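Local structure of 5-ketofructose reductase (Gluconobacter sp., 7COK) at residues P230-R233 against F234-D237; I164-L167 against I168-T172; T267-S270 against A271-A274; N155-A158 against S159-E162; S215-K218 against E219-V222. The protein reduces 5-ketofructose and represents a novel class of the shikimate dehydrogenase family, whose members generally use NAD(P). All coordinates share one frame; numbering follows the deposited sequence.

Interaction 1 of 5, residues P230-R233 against F234-D237; sequences PQTR and FLKD
Thr232 and Leu235 meet obliquely, the threonine hydroxyl lying over the root of the leucine side chain. Thr232 OG1 accepts from Leu235 N at 3.2 Å, with a nearly straight N-H...O angle of 167°, and also lies 3.5 Å from Leu235 CG. The first torsion of Thr232, 57°, sets OG1 between its own N and carbonyl carbon, where it faces forward into the first turn, toward Leu235 N. Thr232 is thus the N-cap of helix 233-240, which follows strand 221-224, a member of the parallel sheet of the Rossmann-like domain. The same OG1 has a hydrogen bond to Asp224 at the end of that strand, so one hydroxyl ties helix start to strand end. Helical bonding takes over at once, Lys236 N reaching Thr232 O at 2.8 Å. The extended lysine chain runs back past the cap, its CE 3.5 Å from Gln231 O and in contact with Gln231 CB. One residue further along, Arg233 and Asp237 also cross at a slant, their guanidinium and carboxylate planes 85° apart. Arg233 NE to Asp237 OD2 is 3.8 Å, a long salt bridge; the arginine's firmer polar partner is Asn206 O, held through NH1.

Interaction 2 of 5, residues I164-L167 against I168-T172; sequences IAAL and INDKT
Asp170 N donates to Ala166 O at 2.9 Å, with an N-H...O angle of 151°, the shortest of four i to i+4 backbone bonds that carry the helix across the join between 164-167 and 168-172. The others run from Ile168 N to Ile164 O, Asn169 N to Ala165 O and Lys171 N to Leu167 O. The angle falls to 138° in the last pair, as expected where helix 158-171 unwinds before Thr172 leaves helical geometry. There Ile168 O is doubly held: Thr172 OG1 donates to it at 2.8 Å, tilted from the carbonyl plane, and Thr172 N adds a weak bond at 3.0 Å. On the side chains, Leu167 CD1 meets Lys171 CG obliquely at 4.1 Å. A trans first torsion (178°) takes Leu167 to Arg137 and Val141 of helix 134-145, its neighbour in the Rossmann-like domain. The polar side chains tie the end of the helix to what follows in the beta-alpha-beta unit: the Thr172 hydroxyl links Ile168 O to Ala174 N, from which it accepts, and Asn169 OD1 accepts from Gly176 N on the next strand.

Interaction 3 of 5, residues T267-S270 against A271-A274; sequences TLDS and AVMA
The backbone changes from extended to helical between Asp269 and Ser270: psi is 116° at Asp269, the last loop residue, while Ser270, the first residue of helix 270-281, is already helical. Two i to i+4 bonds span the join. Ala274 N to Ser270 O is sound at 2.9 Å, whereas Met273 N to Asp269 O is weak at 3.4 Å. The carboxylate of Asp269, the N-cap, answers amides that this turn presents. A chi1 of -176° carries the group forward over the helix start. Asp269 OD2 takes the amide of Val272 at 3.0 Å from the anti side, 26° out of the carboxylate plane. The other oxygen, Asp269 OD1, receives a weak bond from a water that in turn accepts from Ala271 N at 3.0 Å. The amides of Ala271 and Val272 are thus both served by one carboxylate, the first through the water and the second directly, and its negative charge would probably suit the positive end of the helix dipole. Val272 CG2 is 3.0 Å from Asp269 OD2, a tight approach, and its chain crosses the aspartate at a slant. Met273 folds back toward the incoming loop, its SD 3.7 Å from Leu268 CB and 3.5 Å from Asp269 O. The capped start is wedged between two helices. Leu268 and Met273 touch both helix 23-34, at Tyr31 and Met26, and helix 248-264, at Val260 and Val253, while Asp269 and Val272 lie against His33 of helix 23-34.

Interaction 4 of 5, residues N155-A158 against S159-E162; sequences NRDA and SKAE
Asp157 reaches forward over Ser159 and Lys160, and its carboxylate can be followed outward from the backbone. Its CB carries CG anti to the backbone N (chi1 178°), the setting that brings OD1 to the Ser159 hydroxyl at the start of helix 158-171. Its CG lies 3.5 Å from Ser159 OG and close to Lys160 CG. From there the two oxygens divide the work. Asp157 OD1 accepts from Ser159 OG at 2.7 Å, met on the syn side and 23° out of the carboxylate plane; it also takes a weak, bent bond from Ser159 N, and so serves as the N-cap acceptor. Asp157 OD2 rests instead against the aliphatic part of Lys160, 3.4 Å from its CG. The lysine, bent at chi2 and chi4, curls its amino group back toward the same oxygen, but Lys160 NZ to Asp157 OD2 is 4.0 Å, a long salt bridge. The hold on the carboxylate therefore rests mainly on OD1 and its two bonds from Ser159, with OD2 adding little. The carbonyl of the cap residue is also held: Asn155 ND2 donates to Asp157 O at 2.8 Å, almost straight at 171°, and comes from above the carbonyl plane. The helix then proceeds with Glu162 N bonded to Ala158 O at 2.7 Å. This cap follows strand 150-155 and opens the helix of a beta-alpha-beta crossover in the Rossmann-like domain. Asn155 forms backbone hydrogen bonds with Gln179 and Trp181 beside it, Ala161 and Glu162 touch Ala178 on strand 175-180, and Asn155 and Lys160 both lean on Ala132 in the loop that precedes helix 134-145.

Interaction 5 of 5, residues S215-K218 against E219-V222; sequences SLTK and ETVV
Leu216 sends its CD2 methyl across the side chain of Thr220, the two crossing at about a right angle, with Leu216 CD2 and Thr220 CG2 in tight contact at 3.5 Å. The same methyl, Leu216 CD2, lies 3.7 Å from Val222 CG2, joining the loop to the inner strand 221-224 of the parallel sheet, and Leu216 also touches Leu187. Here the chain makes a type I beta turn from Thr217 to Thr220 that leads into the strand. Thr217 opens the turn: its O accepts from Thr220 N at 3.1 Å, a 156° bond whose donor stands well above the carbonyl plane. With chi1 at 74°, Thr217 OG1 projects over the turn, where it accepts a weak bond from Glu219 N and shares a 3.1 Å hydrogen bond with Thr220 OG1; either hydroxyl may be the donor. The two threonine chains cross at about a right angle and meet through their oxygens, while the Thr220 methyl stays with Leu216. Lys218 follows as the second turn residue. Beyond the turn, Val222 continues onto Phe234 and Leu235 of helix 233-240. A water bridges two carbonyls, donating to Lys218 O at 2.7 Å and to Thr220 O at 2.9 Å.

Four of the five contacts belong to the Rossmann-like half of the chain. Interaction 4 starts helix 158-171 and interaction 2 ends it, their centres about 14 Å apart along one helix. Interaction 5 leads into strand 221-224 and interaction 1 follows it, centres also about 14 Å apart, and the two touch: Phe234 CE2 packs on Val222 CG1 at 3.5 Å. Interactions 1 and 4 both cap helices that follow strands of the same parallel sheet, with centres about 24 Å apart. Interaction 3 caps the C-terminal helix, about 34 Å from interaction 2 between centres and across the chain's centre from it. The crystal is ligand-free; Asn155 and Ile164 touch a probable dinucleotide-binding glycine-rich motif.

Interaction 1 of 5, residues P230-R233 against F234-D237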
loop_
_atom_site.group_PDB
_atom_site.type_symbol
_atom_site.label_atom_id
_atom_site.label_comp_id
_atom_site.label_asym_id
_atom_site.label_seq_id
_atom_site.Cartn_x
_atom_site.Cartn_y
_atom_site.Cartn_z
ATOM N N PRO A 230 -10.233 -26.718 -7.685
ATOM C CA PRO A 230 -11.502 -26.185 -8.196
ATOM C C PRO A 230 -12.438 -27.275 -8.688
ATOM O O PRO A 230 -13.650 -27.154 -8.544
ATOM C CB PRO A 230 -11.069 -25.251 -9.325
ATOM C CG PRO A 230 -9.694 -25.695 -9.694
ATOM C CD PRO A 230 -9.075 -26.225 -8.445
ATOM N N GLN A 231 -11.876 -28.347 -9.238
ATOM C CA GLN A 231 -12.656 -29.519 -9.594
ATOM C C GLN A 231 -12.576 -30.536 -8.467
ATOM O O GLN A 231 -11.732 -31.443 -8.475
ATOM C CB GLN A 231 -12.167 -30.106 -10.930
ATOM C CG GLN A 231 -12.263 -29.159 -12.118
ATOM C CD GLN A 231 -13.675 -28.622 -12.368
ATOM O OE1 GLN A 231 -13.866 -27.417 -12.551
ATOM N NE2 GLN A 231 -14.666 -29.512 -12.373
ATOM N N THR A 232 -13.475 -30.359 -7.494
ATOM C CA THR A 232 -13.588 -31.227 -6.327
ATOM C C THR A 232 -14.183 -32.578 -6.738
ATOM O O THR A 232 -14.785 -32.696 -7.823
ATOM C CB THR A 232 -14.498 -30.586 -5.254
ATOM O OG1 THR A 232 -15.793 -30.295 -5.811
ATOM C CG2 THR A 232 -13.865 -29.299 -4.726
ATOM N N ARG A 233 -14.001 -33.592 -5.890
ATOM C CA ARG A 233 -14.671 -34.886 -6.089
ATOM C C ARG A 233 -16.182 -34.717 -6.297
ATOM O O ARG A 233 -16.749 -35.307 -7.205
ATOM C CB ARG A 233 -14.368 -35.838 -4.928
ATOM C CG ARG A 233 -15.074 -37.175 -4.991
ATOM C CD ARG A 233 -14.706 -38.052 -3.806
ATOM N NE ARG A 233 -15.625 -39.184 -3.674
ATOM C CZ ARG A 233 -15.931 -39.796 -2.528
ATOM N NH1 ARG A 233 -15.395 -39.403 -1.376
ATOM N NH2 ARG A 233 -16.781 -40.817 -2.533
ATOM N N PHE A 234 -16.812 -33.926 -5.431
ATOM C CA PHE A 234 -18.218 -33.571 -5.514
ATOM C C PHE A 234 -18.601 -33.064 -6.902
ATOM O O PHE A 234 -19.519 -33.604 -7.513
ATOM C CB PHE A 234 -18.504 -32.549 -4.410
ATOM C CG PHE A 234 -19.902 -32.036 -4.380
ATOM C CD1 PHE A 234 -20.976 -32.887 -4.094
ATOM C CD2 PHE A 234 -20.148 -30.682 -4.577
ATOM C CE1 PHE A 234 -22.268 -32.388 -4.037
ATOM C CE2 PHE A 234 -21.446 -30.173 -4.527
ATOM C CZ PHE A 234 -22.511 -31.038 -4.240
ATOM N N LEU A 235 -17.881 -32.054 -7.413
ATOM C CA LEU A 235 -18.162 -31.574 -8.774
ATOM C C LEU A 235 -17.866 -32.571 -9.881
ATOM O O LEU A 235 -18.621 -32.629 -10.861
ATOM C CB LEU A 235 -17.458 -30.251 -9.040
ATOM C CG LEU A 235 -17.975 -29.068 -8.194
ATOM C CD1 LEU A 235 -17.296 -27.821 -8.731
ATOM C CD2 LEU A 235 -19.489 -28.873 -8.143
ATOM N N LYS A 236 -16.804 -33.359 -9.712
ATOM C CA LYS A 236 -16.455 -34.373 -10.723
ATOM C C LYS A 236 -17.517 -35.450 -10.802
ATOM O O LYS A 236 -17.918 -35.844 -11.910
ATOM C CB LYS A 236 -15.080 -34.977 -10.460
ATOM C CG LYS A 236 -13.948 -34.023 -10.784
ATOM C CD LYS A 236 -12.616 -34.584 -10.338
ATOM C CE LYS A 236 -11.492 -33.840 -11.033
ATOM N NZ LYS A 236 -10.176 -34.456 -10.732
ATOM N N ASP A 237 -18.008 -35.878 -9.637
ATOM C CA ASP A 237 -19.124 -36.824 -9.549
ATOM C C ASP A 237 -20.396 -36.267 -10.188
ATOM O O ASP A 237 -21.055 -36.966 -10.956
ATOM C CB ASP A 237 -19.396 -37.245 -8.095
ATOM C CG ASP A 237 -18.240 -38.026 -7.466
ATOM O OD1 ASP A 237 -17.421 -38.630 -8.190
ATOM O OD2 ASP A 237 -18.158 -38.026 -6.219
#

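Interaction 2 of 5, residues I164-L167 against I168-T172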
loop_
_atom_site.group_PDB
_atom_site.type_symbol
_atom_site.label_atom_id
_atom_site.label_comp_id
_atom_site.label_asym_id
_atom_site.label_seq_id
_atom_site.Cartn_x
_atom_site.Cartn_y
_atom_site.Cartn_z
ATOM N N ILE A 164 -30.106 -19.707 9.896
ATOM C CA ILE A 164 -30.173 -19.206 8.539
ATOM C C ILE A 164 -31.607 -19.308 7.959
ATOM O O ILE A 164 -32.116 -18.342 7.367
ATOM C CB ILE A 164 -29.084 -19.840 7.637
ATOM C CG1 ILE A 164 -27.682 -19.545 8.212
ATOM C CG2 ILE A 164 -29.233 -19.336 6.203
ATOM C CD1 ILE A 164 -26.524 -20.313 7.597
ATOM N N ALA A 165 -32.278 -20.449 8.142
ATOM C CA ALA A 165 -33.666 -20.570 7.699
ATOM C C ALA A 165 -34.572 -19.456 8.256
ATOM O O ALA A 165 -35.355 -18.869 7.483
ATOM C CB ALA A 165 -34.237 -21.946 8.016
ATOM N N ALA A 166 -34.409 -19.157 9.553
ATOM C CA ALA A 166 -35.188 -18.127 10.253
ATOM C C ALA A 166 -34.894 -16.752 9.656
ATOM O O ALA A 166 -35.806 -15.977 9.415
ATOM C CB ALA A 166 -34.893 -18.139 11.746
ATOM N N LEU A 167 -33.623 -16.482 9.368
ATOM C CA LEU A 167 -33.231 -15.238 8.703
ATOM C C LEU A 167 -33.949 -15.071 7.364
ATOM O O LEU A 167 -34.463 -14.003 7.062
ATOM C CB LEU A 167 -31.713 -15.186 8.504
ATOM C CG LEU A 167 -31.105 -13.978 7.777
ATOM C CD1 LEU A 167 -31.251 -12.688 8.567
ATOM C CD2 LEU A 167 -29.635 -14.288 7.510
ATOM N N ILE A 168 -33.992 -16.138 6.578
ATOM C CA ILE A 168 -34.619 -16.096 5.271
ATOM C C ILE A 168 -36.120 -15.828 5.384
ATOM O O ILE A 168 -36.630 -14.915 4.744
ATOM C CB ILE A 168 -34.258 -17.354 4.430
ATOM C CG1 ILE A 168 -32.733 -17.475 4.198
ATOM C CG2 ILE A 168 -35.051 -17.401 3.134
ATOM C CD1 ILE A 168 -32.021 -16.224 3.701
ATOM N N ASN A 169 -36.801 -16.577 6.245
ATOM C CA ASN A 169 -38.245 -16.396 6.443
ATOM C C ASN A 169 -38.612 -15.032 7.003
ATOM O O ASN A 169 -39.595 -14.438 6.567
ATOM C CB ASN A 169 -38.795 -17.486 7.361
ATOM C CG ASN A 169 -38.745 -18.857 6.732
ATOM O OD1 ASN A 169 -39.084 -19.021 5.562
ATOM N ND2 ASN A 169 -38.324 -19.846 7.505
ATOM N N ASP A 170 -37.800 -14.536 7.932
ATOM C CA ASP A 170 -38.083 -13.285 8.652
ATOM C C ASP A 170 -37.761 -12.031 7.869
ATOM O O ASP A 170 -38.400 -10.988 8.071
ATOM C CB ASP A 170 -37.321 -13.233 9.965
ATOM C CG ASP A 170 -37.751 -14.304 10.942
ATOM O OD1 ASP A 170 -38.817 -14.915 10.724
ATOM O OD2 ASP A 170 -37.012 -14.518 11.931
ATOM N N LYS A 171 -36.758 -12.116 7.001
ATOM C CA LYS A 171 -36.237 -10.929 6.339
ATOM C C LYS A 171 -36.327 -10.913 4.819
ATOM O O LYS A 171 -35.909 -9.940 4.196
ATOM C CB LYS A 171 -34.785 -10.646 6.785
ATOM C CG LYS A 171 -34.597 -10.346 8.273
ATOM C CD LYS A 171 -35.504 -9.230 8.788
ATOM C CE LYS A 171 -35.241 -7.890 8.103
ATOM N NZ LYS A 171 -36.407 -6.990 8.339
ATOM N N THR A 172 -36.861 -11.970 4.221
ATOM C CA THR A 172 -36.937 -12.077 2.757
ATOM C C THR A 172 -38.273 -12.649 2.289
ATOM O O THR A 172 -39.083 -13.092 3.101
ATOM C CB THR A 172 -35.766 -12.907 2.163
ATOM O OG1 THR A 172 -36.103 -14.303 2.107
ATOM C CG2 THR A 172 -34.455 -12.721 2.952
#

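Interaction 3 of 5, residues T267-S270 against A271-A274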
loop_
_atom_site.group_PDB
_atom_site.type_symbol
_atom_site.label_atom_id
_atom_site.label_comp_id
_atom_site.label_asym_id
_atom_site.label_seq_id
_atom_site.Cartn_x
_atom_site.Cartn_y
_atom_site.Cartn_z
ATOM N N THR A 267 -14.313 -3.392 -14.773
ATOM C CA THR A 267 -14.540 -4.839 -14.754
ATOM C C THR A 267 -13.232 -5.499 -15.190
ATOM O O THR A 267 -12.842 -5.408 -16.374
ATOM C CB THR A 267 -15.708 -5.218 -15.688
ATOM O OG1 THR A 267 -16.910 -4.614 -15.190
ATOM C CG2 THR A 267 -15.899 -6.740 -15.795
ATOM N N LEU A 268 -12.526 -6.113 -14.239
ATOM C CA LEU A 268 -11.262 -6.802 -14.548
ATOM C C LEU A 268 -11.486 -8.085 -15.336
ATOM O O LEU A 268 -12.597 -8.613 -15.388
ATOM C CB LEU A 268 -10.423 -7.059 -13.287
ATOM C CG LEU A 268 -10.117 -5.819 -12.431
ATOM C CD1 LEU A 268 -9.346 -6.260 -11.193
ATOM C CD2 LEU A 268 -9.425 -4.691 -13.194
ATOM N N ASP A 269 -10.397 -8.566 -15.941
ATOM C CA ASP A 269 -10.434 -9.754 -16.785
ATOM C C ASP A 269 -10.461 -11.018 -15.915
ATOM O O ASP A 269 -9.481 -11.322 -15.201
ATOM C CB ASP A 269 -9.196 -9.742 -17.686
ATOM C CG ASP A 269 -9.180 -10.885 -18.676
ATOM O OD1 ASP A 269 -9.935 -10.817 -19.660
ATOM O OD2 ASP A 269 -8.410 -11.839 -18.466
ATOM N N SER A 270 -11.560 -11.770 -16.003
ATOM C CA SER A 270 -11.706 -13.014 -15.232
ATOM C C SER A 270 -10.680 -14.080 -15.600
ATOM O O SER A 270 -10.193 -14.777 -14.705
ATOM C CB SER A 270 -13.118 -13.613 -15.327
ATOM O OG SER A 270 -14.086 -12.759 -14.757
ATOM N N ALA A 271 -10.364 -14.218 -16.894
ATOM C CA ALA A 271 -9.436 -15.259 -17.333
ATOM C C ALA A 271 -8.059 -15.160 -16.664
ATOM O O ALA A 271 -7.535 -16.152 -16.163
ATOM C CB ALA A 271 -9.319 -15.304 -18.867
ATOM N N VAL A 272 -7.482 -13.959 -16.615
ATOM C CA VAL A 272 -6.156 -13.817 -16.026
ATOM C C VAL A 272 -6.189 -13.939 -14.503
ATOM O O VAL A 272 -5.244 -14.492 -13.907
ATOM C CB VAL A 272 -5.415 -12.546 -16.493
ATOM C CG1 VAL A 272 -3.927 -12.610 -16.177
ATOM C CG2 VAL A 272 -5.526 -12.416 -17.983
ATOM N N MET A 273 -7.302 -13.515 -13.901
ATOM C CA MET A 273 -7.459 -13.668 -12.471
ATOM C C MET A 273 -7.529 -15.157 -12.105
ATOM O O MET A 273 -6.838 -15.621 -11.186
ATOM C CB MET A 273 -8.694 -12.914 -12.002
ATOM C CG MET A 273 -8.479 -11.417 -12.139
ATOM S SD MET A 273 -9.983 -10.486 -11.853
ATOM C CE MET A 273 -10.040 -10.534 -10.061
ATOM N N ALA A 274 -8.318 -15.904 -12.873
ATOM C CA ALA A 274 -8.474 -17.341 -12.683
ATOM C C ALA A 274 -7.179 -18.090 -12.883
ATOM O O ALA A 274 -6.805 -18.915 -12.052
ATOM C CB ALA A 274 -9.527 -17.880 -13.618
HETATM O O HOH W 1 -11.936 -12.885 -19.135
#

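Interaction 4 of 5, residues N155-A158 against S159-E162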
loop_
_atom_site.group_PDB
_atom_site.type_symbol
_atom_site.label_atom_id
_atom_site.label_comp_id
_atom_site.label_asym_id
_atom_site.label_seq_id
_atom_site.Cartn_x
_atom_site.Cartn_y
_atom_site.Cartn_z
ATOM N N ASN A 155 -27.334 -29.189 7.734
ATOM C CA ASN A 155 -26.185 -29.119 8.626
ATOM C C ASN A 155 -26.295 -30.184 9.706
ATOM O O ASN A 155 -27.393 -30.502 10.146
ATOM C CB ASN A 155 -26.130 -27.728 9.283
ATOM C CG ASN A 155 -24.734 -27.354 9.762
ATOM O OD1 ASN A 155 -23.764 -27.393 9.008
ATOM N ND2 ASN A 155 -24.632 -26.976 11.039
ATOM N N ARG A 156 -25.157 -30.742 10.125
ATOM C CA ARG A 156 -25.178 -31.738 11.203
ATOM C C ARG A 156 -25.757 -31.104 12.455
ATOM O O ARG A 156 -26.596 -31.715 13.098
ATOM C CB ARG A 156 -23.796 -32.332 11.443
ATOM C CG ARG A 156 -23.289 -33.185 10.305
ATOM C CD ARG A 156 -22.127 -34.070 10.747
ATOM N NE ARG A 156 -22.553 -35.157 11.636
ATOM C CZ ARG A 156 -23.092 -36.316 11.238
ATOM N NH1 ARG A 156 -23.291 -36.583 9.947
ATOM N NH2 ARG A 156 -23.439 -37.215 12.135
ATOM N N ASP A 157 -25.351 -29.871 12.765
ATOM C CA ASP A 157 -25.988 -29.111 13.842
ATOM C C ASP A 157 -27.109 -28.304 13.209
ATOM O O ASP A 157 -26.881 -27.206 12.682
ATOM C CB ASP A 157 -24.976 -28.217 14.557
ATOM C CG ASP A 157 -25.604 -27.369 15.660
ATOM O OD1 ASP A 157 -26.843 -27.390 15.825
ATOM O OD2 ASP A 157 -24.850 -26.653 16.346
ATOM N N ALA A 158 -28.309 -28.874 13.253
ATOM C CA ALA A 158 -29.497 -28.316 12.599
ATOM C C ALA A 158 -29.894 -26.948 13.133
ATOM O O ALA A 158 -30.462 -26.152 12.388
ATOM C CB ALA A 158 -30.672 -29.282 12.682
ATOM N N SER A 159 -29.613 -26.674 14.412
ATOM C CA SER A 159 -29.909 -25.359 14.990
ATOM C C SER A 159 -29.159 -24.219 14.289
ATOM O O SER A 159 -29.711 -23.147 14.148
ATOM C CB SER A 159 -29.639 -25.332 16.493
ATOM O OG SER A 159 -28.259 -25.325 16.754
ATOM N N LYS A 160 -27.935 -24.483 13.833
ATOM C CA LYS A 160 -27.161 -23.518 13.023
ATOM C C LYS A 160 -27.799 -23.311 11.647
ATOM O O LYS A 160 -27.851 -22.181 11.149
ATOM C CB LYS A 160 -25.706 -23.977 12.873
ATOM C CG LYS A 160 -24.916 -24.013 14.177
ATOM C CD LYS A 160 -24.061 -22.772 14.375
ATOM C CE LYS A 160 -23.322 -22.784 15.711
ATOM N NZ LYS A 160 -22.176 -23.734 15.787
ATOM N N ALA A 161 -28.296 -24.387 11.037
ATOM C CA ALA A 161 -29.111 -24.246 9.805
ATOM C C ALA A 161 -30.399 -23.460 10.065
ATOM O O ALA A 161 -30.782 -22.603 9.248
ATOM C CB ALA A 161 -29.429 -25.615 9.197
ATOM N N GLU A 162 -31.060 -23.753 11.196
ATOM C CA GLU A 162 -32.308 -23.088 11.569
ATOM C C GLU A 162 -32.128 -21.586 11.727
ATOM O O GLU A 162 -33.048 -20.841 11.405
ATOM C CB GLU A 162 -32.944 -23.725 12.828
ATOM C CG GLU A 162 -34.321 -23.190 13.233
ATOM C CD GLU A 162 -35.376 -23.225 12.137
ATOM O OE1 GLU A 162 -35.306 -24.086 11.242
ATOM O OE2 GLU A 162 -36.298 -22.379 12.175
#

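Interaction 5 of 5, residues S215-K218 against E219-V222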
loop_
_atom_site.group_PDB
_atom_site.type_symbol
_atom_site.label_atom_id
_atom_site.label_comp_id
_atom_site.label_asym_id
_atom_site.label_seq_id
_atom_site.Cartn_x
_atom_site.Cartn_y
_atom_site.Cartn_z
ATOM N N SER A 215 -29.770 -38.770 -6.090
ATOM C CA SER A 215 -30.956 -37.950 -5.873
ATOM C C SER A 215 -30.947 -36.722 -6.774
ATOM O O SER A 215 -31.957 -36.022 -6.889
ATOM C CB SER A 215 -31.149 -37.590 -4.381
ATOM O OG SER A 215 -30.182 -36.668 -3.924
ATOM N N LEU A 216 -29.806 -36.492 -7.423
ATOM C CA LEU A 216 -29.671 -35.412 -8.407
ATOM C C LEU A 216 -30.315 -35.804 -9.712
ATOM O O LEU A 216 -30.189 -36.954 -10.139
ATOM C CB LEU A 216 -28.199 -35.122 -8.687
ATOM C CG LEU A 216 -27.337 -34.323 -7.698
ATOM C CD1 LEU A 216 -25.877 -34.456 -8.089
ATOM C CD2 LEU A 216 -27.714 -32.863 -7.743
ATOM N N THR A 217 -31.010 -34.856 -10.336
ATOM C CA THR A 217 -31.368 -34.989 -11.751
ATOM C C THR A 217 -30.233 -34.369 -12.577
ATOM O O THR A 217 -29.422 -33.577 -12.059
ATOM C CB THR A 217 -32.731 -34.333 -12.104
ATOM O OG1 THR A 217 -32.614 -32.901 -12.132
ATOM C CG2 THR A 217 -33.845 -34.738 -11.130
ATOM N N LYS A 218 -30.186 -34.715 -13.857
ATOM C CA LYS A 218 -29.215 -34.122 -14.784
ATOM C C LYS A 218 -29.423 -32.618 -14.988
ATOM O O LYS A 218 -28.503 -31.920 -15.457
ATOM C CB LYS A 218 -29.269 -34.815 -16.147
ATOM C CG LYS A 218 -28.677 -36.207 -16.186
ATOM C CD LYS A 218 -28.932 -36.831 -17.548
ATOM C CE LYS A 218 -27.801 -37.750 -17.952
ATOM N NZ LYS A 218 -27.894 -38.106 -19.393
ATOM N N GLU A 219 -30.616 -32.143 -14.639
ATOM C CA GLU A 219 -31.006 -30.735 -14.718
ATOM C C GLU A 219 -30.534 -29.898 -13.530
ATOM O O GLU A 219 -30.533 -28.652 -13.596
ATOM C CB GLU A 219 -32.524 -30.622 -14.780
ATOM C CG GLU A 219 -33.148 -30.904 -16.131
ATOM C CD GLU A 219 -34.589 -30.441 -16.182
ATOM O OE1 GLU A 219 -34.819 -29.212 -16.195
ATOM O OE2 GLU A 219 -35.490 -31.306 -16.199
ATOM N N THR A 220 -30.169 -30.574 -12.436
ATOM C CA THR A 220 -29.757 -29.880 -11.210
ATOM C C THR A 220 -28.424 -29.199 -11.447
ATOM O O THR A 220 -27.476 -29.817 -11.936
ATOM C CB THR A 220 -29.622 -30.842 -10.025
ATOM O OG1 THR A 220 -30.780 -31.675 -9.949
ATOM C CG2 THR A 220 -29.498 -30.055 -8.705
ATOM N N VAL A 221 -28.364 -27.917 -11.102
ATOM C CA VAL A 221 -27.122 -27.141 -11.148
ATOM C C VAL A 221 -26.381 -27.413 -9.838
ATOM O O VAL A 221 -26.958 -27.276 -8.765
ATOM C CB VAL A 221 -27.419 -25.643 -11.351
ATOM C CG1 VAL A 221 -26.135 -24.820 -11.330
ATOM C CG2 VAL A 221 -28.145 -25.447 -12.669
ATOM N N VAL A 222 -25.117 -27.814 -9.935
ATOM C CA VAL A 222 -24.344 -28.217 -8.759
ATOM C C VAL A 222 -23.138 -27.283 -8.635
ATOM O O VAL A 222 -22.352 -27.134 -9.564
ATOM C CB VAL A 222 -23.905 -29.696 -8.848
ATOM C CG1 VAL A 222 -23.216 -30.110 -7.572
ATOM C CG2 VAL A 222 -25.082 -30.626 -9.098
HETATM O O HOH W 2 -27.471 -29.485 -14.790
#